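PDB 2WOL: clavulanic acid biosynthesis oligopeptide binding protein 2 from Streptomyces clavuligerus, which probably binds oligopeptides as an extracellular solute-binding protein of the clavulanic acid biosynthesis pathway. Local coordinates for residues V56-R61 with Y551-M556; Q60-R65 with G213-A218; Y109-P114 with D208-G213; L228-H233 with L245-E250. All blocks are in the same frame, centred on the assembly; numbering follows the deposited sequence.

Contact 1: V56-R61 with Y551-M556; sequences VWLLQR and YDIQAM
Arg61, near the end of helix 54-63, grips Asp552 in a side-on bidentate salt bridge that ties this helix to the C-terminal part of the solute-binding fold. Asp552 is the centre of an inverse gamma turn, followed directly by the 3-10 segment 553-555. One nitrogen serves each carboxylate oxygen: Arg61 NE lies 2.9 Å from Asp552 OD1, and Arg61 NH2 is equally 2.9 Å from Asp552 OD2. Both oxygens are met on the syn side, but the guanidinium and carboxylate planes are twisted 42° apart. The arginine chain is bent at chi3 (66°), which turns NE back from the line of the preceding carbons. Asp552 OD2 has a second donor, Gln554 NE2 at 3.0 Å, arriving from the opposite face of the carboxylate to Arg61 NH2. Outside the pair, Arg61 NH1 is bound by Tyr70 O.

The tight, apolar part is the end of Leu58. Its CG is set anti to the backbone N (chi1 -173°), and from there the two methyls reach the turn; Leu58 CD2 comes within 3.2 Å of Tyr551 O and 3.6 Å of Ile553 CG1. The leucine and isoleucine side chains cross at about a right angle, and Ile271 of strand 271-272 also touches Ile553.

Between these two parts the contact is looser, a buried gap spanned by a water that joins Leu58 O to Gln554 N and to the Asp552 carboxylate. Water 1 donates to Leu58 O and to Asp552 OD1, and it accepts from Gln554 N at 2.9 Å.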
loop_
_atom_site.group_PDB
_atom_site.type_symbol
_atom_site.label_atom_id
_atom_site.label_comp_id
_atom_site.label_asym_id
_atom_site.label_seq_id
_atom_site.Cartn_x
_atom_site.Cartn_y
_atom_site.Cartn_z
ATOM N N VAL A 56 -4.178 8.934 2.423
ATOM C CA VAL A 56 -3.633 9.964 3.303
ATOM C C VAL A 56 -2.121 10.102 3.071
ATOM O O VAL A 56 -1.589 11.211 3.122
ATOM C CB VAL A 56 -3.978 9.721 4.789
ATOM C CG1 VAL A 56 -3.392 10.830 5.664
ATOM C CG2 VAL A 56 -5.492 9.658 4.978
ATOM N N TRP A 57 -1.433 8.994 2.784
ATOM C CA TRP A 57 -0.034 9.084 2.346
ATOM C C TRP A 57 0.053 9.958 1.095
ATOM O O TRP A 57 0.955 10.782 0.954
ATOM C CB TRP A 57 0.562 7.707 2.053
ATOM C CG TRP A 57 0.597 6.779 3.228
ATOM C CD1 TRP A 57 0.503 7.118 4.549
ATOM C CD2 TRP A 57 0.738 5.349 3.189
ATOM N NE1 TRP A 57 0.581 5.992 5.334
ATOM C CE2 TRP A 57 0.724 4.892 4.527
ATOM C CE3 TRP A 57 0.872 4.409 2.153
ATOM C CZ2 TRP A 57 0.838 3.536 4.860
ATOM C CZ3 TRP A 57 0.993 3.052 2.486
ATOM C CH2 TRP A 57 0.970 2.633 3.832
ATOM N N LEU A 58 -0.908 9.768 0.194
ATOM C CA LEU A 58 -1.006 10.552 -1.027
ATOM C C LEU A 58 -1.242 12.035 -0.716
ATOM O O LEU A 58 -0.593 12.910 -1.293
ATOM C CB LEU A 58 -2.142 9.983 -1.880
ATOM C CG LEU A 58 -2.383 10.506 -3.291
ATOM C CD1 LEU A 58 -1.269 10.037 -4.227
ATOM C CD2 LEU A 58 -3.738 10.007 -3.754
ATOM N N LEU A 59 -2.163 12.306 0.208
ATOM C CA LEU A 59 -2.443 13.669 0.656
ATOM C C LEU A 59 -1.234 14.308 1.345
ATOM O O LEU A 59 -1.023 15.519 1.252
ATOM C CB LEU A 59 -3.648 13.672 1.596
ATOM C CG LEU A 59 -4.147 15.010 2.137
ATOM C CD1 LEU A 59 -4.744 15.868 1.030
ATOM C CD2 LEU A 59 -5.160 14.753 3.230
ATOM N N GLN A 60 -0.449 13.491 2.044
ATOM C CA GLN A 60 0.749 13.980 2.723
ATOM C C GLN A 60 1.793 14.570 1.774
ATOM O O GLN A 60 2.643 15.357 2.193
ATOM C CB GLN A 60 1.359 12.887 3.610
ATOM C CG GLN A 60 0.670 12.773 4.970
ATOM C CD GLN A 60 0.924 13.968 5.878
ATOM O OE1 GLN A 60 1.806 14.790 5.621
ATOM N NE2 GLN A 60 0.151 14.059 6.950
ATOM N N ARG A 61 1.721 14.210 0.495
ATOM C CA ARG A 61 2.622 14.799 -0.497
ATOM C C ARG A 61 2.382 16.310 -0.654
ATOM O O ARG A 61 3.263 17.035 -1.105
ATOM C CB ARG A 61 2.523 14.063 -1.840
ATOM C CG ARG A 61 3.247 12.723 -1.832
ATOM C CD ARG A 61 2.855 11.823 -3.000
ATOM N NE ARG A 61 3.245 12.326 -4.323
ATOM C CZ ARG A 61 4.481 12.292 -4.825
ATOM N NH1 ARG A 61 5.504 11.833 -4.109
ATOM N NH2 ARG A 61 4.699 12.745 -6.053
ATOM N N TYR A 551 -4.371 8.575 -8.436
ATOM C CA TYR A 551 -3.917 9.833 -9.024
ATOM C C TYR A 551 -2.994 10.586 -8.074
ATOM O O TYR A 551 -3.235 10.622 -6.866
ATOM C CB TYR A 551 -5.105 10.737 -9.327
ATOM C CG TYR A 551 -6.039 10.292 -10.435
ATOM C CD1 TYR A 551 -7.413 10.519 -10.333
ATOM C CD2 TYR A 551 -5.558 9.667 -11.581
ATOM C CE1 TYR A 551 -8.284 10.142 -11.347
ATOM C CE2 TYR A 551 -6.418 9.271 -12.596
ATOM C CZ TYR A 551 -7.779 9.516 -12.474
ATOM O OH TYR A 551 -8.659 9.148 -13.470
ATOM N N ASP A 552 -1.950 11.209 -8.617
ATOM C CA ASP A 552 -1.073 12.034 -7.791
ATOM C C ASP A 552 -1.711 13.404 -7.587
ATOM O O ASP A 552 -1.488 14.339 -8.357
ATOM C CB ASP A 552 0.317 12.161 -8.407
ATOM C CG ASP A 552 1.344 12.701 -7.425
ATOM O OD1 ASP A 552 1.077 12.683 -6.201
ATOM O OD2 ASP A 552 2.427 13.127 -7.878
ATOM N N ILE A 553 -2.524 13.497 -6.541
ATOM C CA ILE A 553 -3.266 14.705 -6.205
ATOM C C ILE A 553 -2.394 15.960 -6.216
ATOM O O ILE A 553 -2.801 16.989 -6.743
ATOM C CB ILE A 553 -3.939 14.563 -4.816
ATOM C CG1 ILE A 553 -4.843 13.319 -4.769
ATOM C CG2 ILE A 553 -4.679 15.845 -4.419
ATOM C CD1 ILE A 553 -6.005 13.309 -5.753
ATOM N N GLN A 554 -1.197 15.867 -5.639
ATOM C CA GLN A 554 -0.330 17.035 -5.481
ATOM C C GLN A 554 0.076 17.677 -6.813
ATOM O O GLN A 554 0.412 18.856 -6.853
ATOM C CB GLN A 554 0.901 16.695 -4.630
ATOM C CG GLN A 554 1.931 15.790 -5.293
ATOM C CD GLN A 554 2.903 16.552 -6.171
ATOM O OE1 GLN A 554 3.135 17.746 -5.965
ATOM N NE2 GLN A 554 3.487 15.866 -7.149
ATOM N N ALA A 555 0.049 16.892 -7.886
ATOM C CA ALA A 555 0.453 17.377 -9.206
ATOM C C ALA A 555 -0.649 18.159 -9.924
ATOM O O ALA A 555 -0.383 18.857 -10.904
ATOM C CB ALA A 555 0.907 16.215 -10.067
ATOM N N MET A 556 -1.878 18.042 -9.431
ATOM C CA MET A 556 -3.049 18.557 -10.133
ATOM C C MET A 556 -3.191 20.065 -10.037
ATOM O O MET A 556 -2.801 20.677 -9.047
ATOM C CB MET A 556 -4.317 17.911 -9.591
ATOM C CG MET A 556 -4.433 16.443 -9.894
ATOM S SD MET A 556 -5.822 15.732 -9.012
ATOM C CE MET A 556 -5.762 14.063 -9.656
HETATM O O HOH W 1 -0.508 13.585 -4.008
#

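Contact 2: Q60-R65 with G213-A218; sequences QRLLNR and GPYRVA
Gly213 and Tyr215 each give a backbone hydrogen bond to the last part of helix 54-63, where the helix itself is weakly bonded. Gly213 N donates to Leu63 O at 2.9 Å, from 55° above the carbonyl plane. Tyr215 N donates to Leu62 O at 3.0 Å, nearly in line with the C=O bond (163°). The carbonyls of Leu62 and Leu63 are thus taken by Tyr215 and Gly213 of segment 213-218. A CA-H...O contact adds to them, Leu63 CA lying 3.6 Å from Tyr215 O. Asn64 is fixed within its own segment by a bond from ND2 to Gln60 OE1.

The backbones close to 4.1 Å between Asn64 CA and Gly213 CA. A CB on Gly213 would point toward segment 60-65 and run into Leu62 O and Leu63 C, so this approach depends on the absence of a side chain. Leu62 O is crowded: besides Tyr215 N it meets Pro214 CD at 3.2 Å and lies at the edge of the Tyr215 ring, near its plane. Farther out, Leu62 CB packs on Tyr215 CD1 at 4.0 Å. Leu63 starts out pointing away from the strand. Its CG, however, stands beside the backbone N (chi1 -67°), and CD2 comes back to touch Tyr215 O and Arg216 CA. Leu63 CD2 also lies 4.2 Å from Val217 CG2.

Tyr215 OH is hydrogen-bonded to Pro246 O, and Arg216 pairs with Glu229. Strand 215-221 is an outermost strand of a mixed five-stranded sheet with 225-230 beside it, and helix 54-63 packs against both, Leu63 also touching Leu228.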
loop_
_atom_site.group_PDB
_atom_site.type_symbol
_atom_site.label_atom_id
_atom_site.label_comp_id
_atom_site.label_asym_id
_atom_site.label_seq_id
_atom_site.Cartn_x
_atom_site.Cartn_y
_atom_site.Cartn_z
ATOM N N GLN A 60 -0.449 13.491 2.044
ATOM C CA GLN A 60 0.749 13.980 2.723
ATOM C C GLN A 60 1.793 14.570 1.774
ATOM O O GLN A 60 2.643 15.357 2.193
ATOM C CB GLN A 60 1.359 12.887 3.610
ATOM C CG GLN A 60 0.670 12.773 4.970
ATOM C CD GLN A 60 0.924 13.968 5.878
ATOM O OE1 GLN A 60 1.806 14.790 5.621
ATOM N NE2 GLN A 60 0.151 14.059 6.950
ATOM N N ARG A 61 1.721 14.210 0.495
ATOM C CA ARG A 61 2.622 14.799 -0.497
ATOM C C ARG A 61 2.382 16.310 -0.654
ATOM O O ARG A 61 3.263 17.035 -1.105
ATOM C CB ARG A 61 2.523 14.063 -1.840
ATOM C CG ARG A 61 3.247 12.723 -1.832
ATOM C CD ARG A 61 2.855 11.823 -3.000
ATOM N NE ARG A 61 3.245 12.326 -4.323
ATOM C CZ ARG A 61 4.481 12.292 -4.825
ATOM N NH1 ARG A 61 5.504 11.833 -4.109
ATOM N NH2 ARG A 61 4.699 12.745 -6.053
ATOM N N LEU A 62 1.196 16.776 -0.269
ATOM C CA LEU A 62 0.892 18.216 -0.269
ATOM C C LEU A 62 1.321 18.916 1.016
ATOM O O LEU A 62 1.608 20.118 1.011
ATOM C CB LEU A 62 -0.608 18.454 -0.460
ATOM C CG LEU A 62 -1.236 18.164 -1.825
ATOM C CD1 LEU A 62 -1.611 16.691 -1.965
ATOM C CD2 LEU A 62 -2.466 19.032 -2.017
ATOM N N LEU A 63 1.338 18.161 2.115
ATOM C CA LEU A 63 1.497 18.724 3.459
ATOM C C LEU A 63 2.917 18.679 4.005
ATOM O O LEU A 63 3.333 19.583 4.731
ATOM C CB LEU A 63 0.560 18.007 4.436
ATOM C CG LEU A 63 -0.943 18.204 4.246
ATOM C CD1 LEU A 63 -1.700 17.212 5.113
ATOM C CD2 LEU A 63 -1.345 19.634 4.575
ATOM N N ASN A 64 3.654 17.622 3.691
ATOM C CA ASN A 64 4.973 17.441 4.279
ATOM C C ASN A 64 5.980 16.884 3.305
ATOM O O ASN A 64 5.695 15.932 2.576
ATOM C CB ASN A 64 4.894 16.549 5.519
ATOM C CG ASN A 64 4.262 17.255 6.701
ATOM O OD1 ASN A 64 4.832 18.201 7.253
ATOM N ND2 ASN A 64 3.070 16.810 7.089
ATOM N N ARG A 65 7.160 17.488 3.296
ATOM C CA ARG A 65 8.268 16.975 2.516
ATOM C C ARG A 65 9.021 15.917 3.315
ATOM O O ARG A 65 8.865 15.814 4.533
ATOM C CB ARG A 65 9.195 18.116 2.104
ATOM C CG ARG A 65 8.517 19.167 1.237
ATOM C CD ARG A 65 9.475 20.286 0.881
ATOM N NE ARG A 65 10.563 19.826 0.027
ATOM C CZ ARG A 65 11.478 20.624 -0.517
ATOM N NH1 ARG A 65 11.443 21.930 -0.294
ATOM N NH2 ARG A 65 12.431 20.114 -1.286
ATOM N N GLY A 213 5.573 21.061 3.574
ATOM C CA GLY A 213 5.131 21.012 2.184
ATOM C C GLY A 213 4.511 22.316 1.718
ATOM O O GLY A 213 4.447 23.285 2.477
ATOM N N PRO A 214 4.054 22.353 0.456
ATOM C CA PRO A 214 3.450 23.560 -0.125
ATOM C C PRO A 214 2.126 23.988 0.498
ATOM O O PRO A 214 1.705 25.132 0.298
ATOM C CB PRO A 214 3.253 23.188 -1.597
ATOM C CG PRO A 214 3.253 21.683 -1.635
ATOM C CD PRO A 214 4.146 21.247 -0.515
ATOM N N TYR A 215 1.473 23.084 1.228
ATOM C CA TYR A 215 0.200 23.389 1.878
ATOM C C TYR A 215 0.237 23.064 3.356
ATOM O O TYR A 215 1.042 22.248 3.809
ATOM C CB TYR A 215 -0.963 22.653 1.188
ATOM C CG TYR A 215 -1.029 23.015 -0.270
ATOM C CD1 TYR A 215 -0.224 22.356 -1.198
ATOM C CD2 TYR A 215 -1.845 24.054 -0.716
ATOM C CE1 TYR A 215 -0.238 22.708 -2.532
ATOM C CE2 TYR A 215 -1.872 24.411 -2.060
ATOM C CZ TYR A 215 -1.064 23.730 -2.959
ATOM O OH TYR A 215 -1.054 24.051 -4.294
ATOM N N ARG A 216 -0.637 23.726 4.099
ATOM C CA ARG A 216 -0.824 23.446 5.509
ATOM C C ARG A 216 -2.315 23.301 5.794
ATOM O O ARG A 216 -3.154 23.768 5.014
ATOM C CB ARG A 216 -0.202 24.554 6.366
ATOM C CG ARG A 216 -0.856 25.923 6.228
ATOM C CD ARG A 216 -0.177 26.926 7.139
ATOM N NE ARG A 216 -0.726 28.267 6.980
ATOM C CZ ARG A 216 -0.160 29.378 7.446
ATOM N NH1 ARG A 216 0.993 29.327 8.105
ATOM N NH2 ARG A 216 -0.751 30.549 7.246
ATOM N N VAL A 217 -2.638 22.648 6.907
ATOM C CA VAL A 217 -4.021 22.479 7.331
ATOM C C VAL A 217 -4.597 23.826 7.777
ATOM O O VAL A 217 -4.077 24.454 8.703
ATOM C CB VAL A 217 -4.148 21.452 8.484
ATOM C CG1 VAL A 217 -5.605 21.273 8.887
ATOM C CG2 VAL A 217 -3.527 20.111 8.093
ATOM N N ALA A 218 -5.660 24.266 7.106
ATOM C CA ALA A 218 -6.362 25.492 7.482
ATOM C C ALA A 218 -7.492 25.179 8.455
ATOM O O ALA A 218 -7.725 25.921 9.418
ATOM C CB ALA A 218 -6.901 26.202 6.249
#

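Contact 3: Y109-P114 with D208-G213; sequences YDDGTP and DPRSSG
Arg210 runs past Tyr109, Asp110 and Asp111, meeting each with a different part of its chain. Its CB lies 3.8 Å from Asp110 OD1 and 4.0 Å from Tyr109 CD2. The bend at chi2 (-82°) places CD, 3.4 Å from Asp111 OD2; the bend at chi3 (63°) then places NE. Arg210 NE donates to Asp110 OD1 at 2.9 Å, and its pair with Asp111 OD2 is long and of charge alone, with no N-H pointing at that oxygen. At the tip, Arg210 NH2 is 2.9 Å from Asp110 OD2, on its syn lone pair; carboxylate and guanidinium are nearly coplanar (23°). A longer ion pair of 3.5 Å joins Arg210 NH2 to Asp208 OD1.

Asp110 OD1 is held from both faces of its plane, since Ser211 N arrives at 2.8 Å opposite Arg210 NE. The return bond, Asp110 N to Ser211 O, measures 3.0 Å. Water 2 links Pro209 O to Asp110 OD2, weakly at the latter. Asp111 OD1 takes up both Thr113 N and Thr113 OG1.

The arrangement is a loop-to-loop salt-bridge network around a side-on bidentate arginine-carboxylate pair, presented by a type I beta turn (Tyr109 to Gly112) with an Asx turn at Asp111.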
loop_
_atom_site.group_PDB
_atom_site.type_symbol
_atom_site.label_atom_id
_atom_site.label_comp_id
_atom_site.label_asym_id
_atom_site.label_seq_id
_atom_site.Cartn_x
_atom_site.Cartn_y
_atom_site.Cartn_z
ATOM N N TYR A 109 9.503 25.582 7.945
ATOM C CA TYR A 109 8.130 25.143 8.186
ATOM C C TYR A 109 7.152 26.290 7.978
ATOM O O TYR A 109 7.558 27.443 7.824
ATOM C CB TYR A 109 7.962 24.614 9.613
ATOM C CG TYR A 109 8.799 23.404 9.932
ATOM C CD1 TYR A 109 9.979 23.526 10.661
ATOM C CD2 TYR A 109 8.411 22.133 9.504
ATOM C CE1 TYR A 109 10.749 22.418 10.954
ATOM C CE2 TYR A 109 9.177 21.018 9.792
ATOM C CZ TYR A 109 10.344 21.170 10.516
ATOM O OH TYR A 109 11.109 20.076 10.808
ATOM N N ASP A 110 5.863 25.964 8.012
ATOM C CA ASP A 110 4.781 26.942 7.847
ATOM C C ASP A 110 4.778 28.083 8.872
ATOM O O ASP A 110 4.147 29.117 8.642
ATOM C CB ASP A 110 3.428 26.230 7.868
ATOM C CG ASP A 110 3.136 25.585 9.204
ATOM O OD1 ASP A 110 3.931 24.720 9.632
ATOM O OD2 ASP A 110 2.112 25.941 9.821
ATOM N N ASP A 111 5.462 27.884 9.999
ATOM C CA ASP A 111 5.565 28.914 11.036
ATOM C C ASP A 111 6.829 29.764 10.890
ATOM O O ASP A 111 7.108 30.624 11.730
ATOM C CB ASP A 111 5.480 28.287 12.438
ATOM C CG ASP A 111 6.670 27.391 12.767
ATOM O OD1 ASP A 111 7.507 27.112 11.880
ATOM O OD2 ASP A 111 6.767 26.962 13.934
ATOM N N GLY A 112 7.591 29.511 9.827
ATOM C CA GLY A 112 8.787 30.292 9.513
ATOM C C GLY A 112 10.068 29.778 10.148
ATOM O O GLY A 112 11.151 30.292 9.861
ATOM N N THR A 113 9.952 28.759 10.997
ATOM C CA THR A 113 11.107 28.201 11.710
ATOM C C THR A 113 11.894 27.221 10.821
ATOM O O THR A 113 11.331 26.652 9.884
ATOM C CB THR A 113 10.685 27.519 13.033
ATOM O OG1 THR A 113 9.847 26.392 12.752
ATOM C CG2 THR A 113 9.939 28.495 13.937
ATOM N N PRO A 114 13.202 27.035 11.098
ATOM C CA PRO A 114 14.066 26.234 10.228
ATOM C C PRO A 114 13.859 24.724 10.320
ATOM O O PRO A 114 13.612 24.189 11.407
ATOM C CB PRO A 114 15.482 26.577 10.719
ATOM C CG PRO A 114 15.325 27.718 11.671
ATOM C CD PRO A 114 13.959 27.595 12.231
ATOM N N ASP A 208 -2.641 20.215 15.333
ATOM C CA ASP A 208 -1.892 21.385 14.887
ATOM C C ASP A 208 -0.498 20.959 14.412
ATOM O O ASP A 208 0.507 21.315 15.036
ATOM C CB ASP A 208 -1.796 22.418 16.023
ATOM C CG ASP A 208 -1.135 23.723 15.592
ATOM O OD1 ASP A 208 -1.076 24.014 14.375
ATOM O OD2 ASP A 208 -0.666 24.461 16.486
ATOM N N PRO A 209 -0.428 20.183 13.310
ATOM C CA PRO A 209 0.888 19.725 12.870
ATOM C C PRO A 209 1.614 20.796 12.067
ATOM O O PRO A 209 0.970 21.610 11.391
ATOM C CB PRO A 209 0.557 18.529 11.975
ATOM C CG PRO A 209 -0.778 18.862 11.396
ATOM C CD PRO A 209 -1.507 19.695 12.427
ATOM N N ARG A 210 2.940 20.800 12.146
ATOM C CA ARG A 210 3.732 21.655 11.276
ATOM C C ARG A 210 3.710 21.091 9.861
ATOM O O ARG A 210 3.523 19.885 9.661
ATOM C CB ARG A 210 5.171 21.804 11.785
ATOM C CG ARG A 210 5.296 22.537 13.129
ATOM C CD ARG A 210 5.255 24.071 13.010
ATOM N NE ARG A 210 3.982 24.581 12.492
ATOM C CZ ARG A 210 2.853 24.688 13.194
ATOM N NH1 ARG A 210 2.808 24.327 14.472
ATOM N NH2 ARG A 210 1.759 25.161 12.612
ATOM N N SER A 211 3.880 21.979 8.887
ATOM C CA SER A 211 3.957 21.596 7.489
ATOM C C SER A 211 5.285 22.025 6.902
ATOM O O SER A 211 5.708 23.166 7.089
ATOM C CB SER A 211 2.810 22.220 6.690
ATOM O OG SER A 211 1.610 21.491 6.868
ATOM N N SER A 212 5.935 21.114 6.186
ATOM C CA SER A 212 7.118 21.455 5.405
ATOM C C SER A 212 6.797 21.462 3.911
ATOM O O SER A 212 7.641 21.821 3.089
ATOM C CB SER A 212 8.276 20.503 5.705
ATOM O OG SER A 212 7.953 19.161 5.380
ATOM N N GLY A 213 5.573 21.061 3.574
ATOM C CA GLY A 213 5.131 21.012 2.184
ATOM C C GLY A 213 4.511 22.316 1.718
ATOM O O GLY A 213 4.447 23.285 2.477
HETATM O O HOH W 2 0.829 23.544 9.586
#

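Contact 4: L228-H233 with L245-E250; sequences LERNPH and LPDRVE
Leu228 and Val249 form an antiparallel hydrogen-bonded pair, with Leu228 N to Val249 O at 2.8 Å and Val249 N to Leu228 O at 3.0 Å. The short strands 228-230 and 248-250 run at 176° to one another, confirming the antiparallel course. Beyond the pair, water 3 bridges the backbones, accepting from Arg230 N and donating to Asp247 O at 2.6 Å. The Arg248 chain lies beside the carbonyl of Leu228, its CG 3.4 Å from Leu228 O.

The charged interaction is a grip on a single oxygen. Arg230 NE (3.1 Å) and Arg230 NH2 (2.9 Å) both donate to Asp247 OD2, approaching on its anti side, with guanidinium and carboxylate planes 71° apart. Pro246 O lies 3.0 Å above the guanidinium plane of Arg230, offset toward the rim, while Arg230 NH1 is hydrogen-bonded to Ala244 O.

Apolar contact is carried by Leu228 CB against Val249 CB at 4.0 Å.

Within the mixed sheet, strand 225-230 lies between 215-221 and 248-253, and 34-39 follows beyond the latter. Helix 54-63 covers the Leu228 and Val249 face: Leu59 and Leu63 touch Leu228, and Leu62 touches Val249.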
loop_
_atom_site.group_PDB
_atom_site.type_symbol
_atom_site.label_atom_id
_atom_site.label_comp_id
_atom_site.label_asym_id
_atom_site.label_seq_id
_atom_site.Cartn_x
_atom_site.Cartn_y
_atom_site.Cartn_z
ATOM N N LEU A 228 -7.097 22.910 3.030
ATOM C CA LEU A 228 -5.672 23.190 2.985
ATOM C C LEU A 228 -5.426 24.521 2.296
ATOM O O LEU A 228 -6.030 24.821 1.264
ATOM C CB LEU A 228 -4.920 22.086 2.235
ATOM C CG LEU A 228 -5.128 20.616 2.622
ATOM C CD1 LEU A 228 -4.129 19.760 1.855
ATOM C CD2 LEU A 228 -4.995 20.376 4.127
ATOM N N GLU A 229 -4.538 25.314 2.886
ATOM C CA GLU A 229 -4.117 26.590 2.306
ATOM C C GLU A 229 -2.623 26.534 2.010
ATOM O O GLU A 229 -1.929 25.643 2.492
ATOM C CB GLU A 229 -4.433 27.748 3.266
ATOM C CG GLU A 229 -3.748 27.616 4.625
ATOM C CD GLU A 229 -4.070 28.742 5.585
ATOM O OE1 GLU A 229 -5.054 29.477 5.353
ATOM O OE2 GLU A 229 -3.337 28.879 6.588
ATOM N N ARG A 230 -2.126 27.482 1.221
ATOM C CA ARG A 230 -0.706 27.536 0.914
ATOM C C ARG A 230 0.143 27.742 2.166
ATOM O O ARG A 230 -0.228 28.495 3.074
ATOM C CB ARG A 230 -0.406 28.648 -0.087
ATOM C CG ARG A 230 -0.920 28.385 -1.495
ATOM C CD ARG A 230 -0.230 29.321 -2.480
ATOM N NE ARG A 230 -0.744 29.198 -3.843
ATOM C CZ ARG A 230 -0.353 28.273 -4.714
ATOM N NH1 ARG A 230 0.560 27.371 -4.376
ATOM N NH2 ARG A 230 -0.874 28.248 -5.934
ATOM N N ASN A 231 1.272 27.047 2.200
ATOM C CA ASN A 231 2.302 27.270 3.200
ATOM C C ASN A 231 3.160 28.445 2.720
ATOM O O ASN A 231 3.891 28.314 1.738
ATOM C CB ASN A 231 3.133 25.992 3.370
ATOM C CG ASN A 231 4.349 26.173 4.276
ATOM O OD1 ASN A 231 4.672 27.278 4.711
ATOM N ND2 ASN A 231 5.037 25.074 4.550
ATOM N N PRO A 232 3.078 29.595 3.417
ATOM C CA PRO A 232 3.748 30.801 2.914
ATOM C C PRO A 232 5.277 30.730 2.941
ATOM O O PRO A 232 5.938 31.545 2.290
ATOM C CB PRO A 232 3.242 31.903 3.850
ATOM C CG PRO A 232 2.838 31.217 5.086
ATOM C CD PRO A 232 2.385 29.835 4.696
ATOM N N HIS A 233 5.828 29.757 3.666
ATOM C CA HIS A 233 7.279 29.621 3.796
ATOM C C HIS A 233 7.883 28.506 2.944
ATOM O O HIS A 233 9.105 28.332 2.915
ATOM C CB HIS A 233 7.666 29.440 5.264
ATOM C CG HIS A 233 7.422 30.657 6.097
ATOM N ND1 HIS A 233 8.319 31.701 6.166
ATOM C CD2 HIS A 233 6.376 31.005 6.882
ATOM C CE1 HIS A 233 7.838 32.637 6.964
ATOM N NE2 HIS A 233 6.660 32.240 7.412
ATOM N N LEU A 245 0.049 23.919 -7.691
ATOM C CA LEU A 245 -0.756 24.764 -8.574
ATOM C C LEU A 245 -1.976 25.422 -7.911
ATOM O O LEU A 245 -2.137 26.635 -8.009
ATOM C CB LEU A 245 -1.143 24.013 -9.854
ATOM C CG LEU A 245 0.026 23.521 -10.711
ATOM C CD1 LEU A 245 -0.472 22.671 -11.856
ATOM C CD2 LEU A 245 0.894 24.676 -11.236
ATOM N N PRO A 246 -2.840 24.642 -7.230
ATOM C CA PRO A 246 -4.020 25.312 -6.670
ATOM C C PRO A 246 -3.679 26.249 -5.514
ATOM O O PRO A 246 -2.701 26.026 -4.799
ATOM C CB PRO A 246 -4.898 24.153 -6.177
ATOM C CG PRO A 246 -4.003 22.992 -6.055
ATOM C CD PRO A 246 -2.821 23.194 -6.940
ATOM N N ASP A 247 -4.481 27.294 -5.343
ATOM C CA ASP A 247 -4.323 28.186 -4.200
ATOM C C ASP A 247 -4.886 27.552 -2.932
ATOM O O ASP A 247 -4.490 27.907 -1.826
ATOM C CB ASP A 247 -5.022 29.524 -4.455
ATOM C CG ASP A 247 -4.272 30.399 -5.441
ATOM O OD1 ASP A 247 -4.898 31.335 -5.977
ATOM O OD2 ASP A 247 -3.069 30.159 -5.678
ATOM N N ARG A 248 -5.818 26.618 -3.102
ATOM C CA ARG A 248 -6.523 26.019 -1.979
ATOM C C ARG A 248 -6.960 24.611 -2.359
ATOM O O ARG A 248 -7.205 24.320 -3.531
ATOM C CB ARG A 248 -7.739 26.881 -1.621
ATOM C CG ARG A 248 -8.450 26.526 -0.325
ATOM C CD ARG A 248 -9.538 27.549 -0.030
ATOM N NE ARG A 248 -10.251 27.245 1.206
ATOM C CZ ARG A 248 -9.862 27.650 2.411
ATOM N NH1 ARG A 248 -8.764 28.387 2.547
ATOM N NH2 ARG A 248 -10.578 27.328 3.479
ATOM N N VAL A 249 -7.038 23.738 -1.359
ATOM C CA VAL A 249 -7.541 22.384 -1.547
ATOM C C VAL A 249 -8.641 22.159 -0.515
ATOM O O VAL A 249 -8.424 22.353 0.682
ATOM C CB VAL A 249 -6.413 21.328 -1.399
ATOM C CG1 VAL A 249 -6.960 19.914 -1.580
ATOM C CG2 VAL A 249 -5.289 21.594 -2.398
ATOM N N GLU A 250 -9.825 21.788 -0.986
ATOM C CA GLU A 250 -10.959 21.557 -0.102
ATOM C C GLU A 250 -11.457 20.128 -0.251
ATOM O O GLU A 250 -11.924 19.731 -1.324
ATOM C CB GLU A 250 -12.082 22.553 -0.391
ATOM C CG GLU A 250 -11.733 23.981 -0.003
ATOM C CD GLU A 250 -12.835 24.967 -0.334
ATOM O OE1 GLU A 250 -13.863 24.557 -0.912
ATOM O OE2 GLU A 250 -12.662 26.164 -0.020
HETATM O O HOH W 3 -4.054 29.511 0.221
#

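In the fold
From the N terminus, helix 54-63 opens two loops at once: contact 1, which closes only at 551-556 near the C terminus, and contact 2, which starts from the same stretch and closes at 213-218. Contact 3, from 109-114 to 208-213, is nested inside the loop of contact 2 and shares Gly213 with it; a hydrogen bond between Arg65 N and Ser212 OG also joins them. Contact 4 follows in series as a short loop, 228-233 to 245-250. Contacts 3 and 4 both lie inside the loop of contact 1. Together the four tie the helix, the five-stranded mixed sheet, the loop before helix 117-127 and the late C-terminal segment into one region.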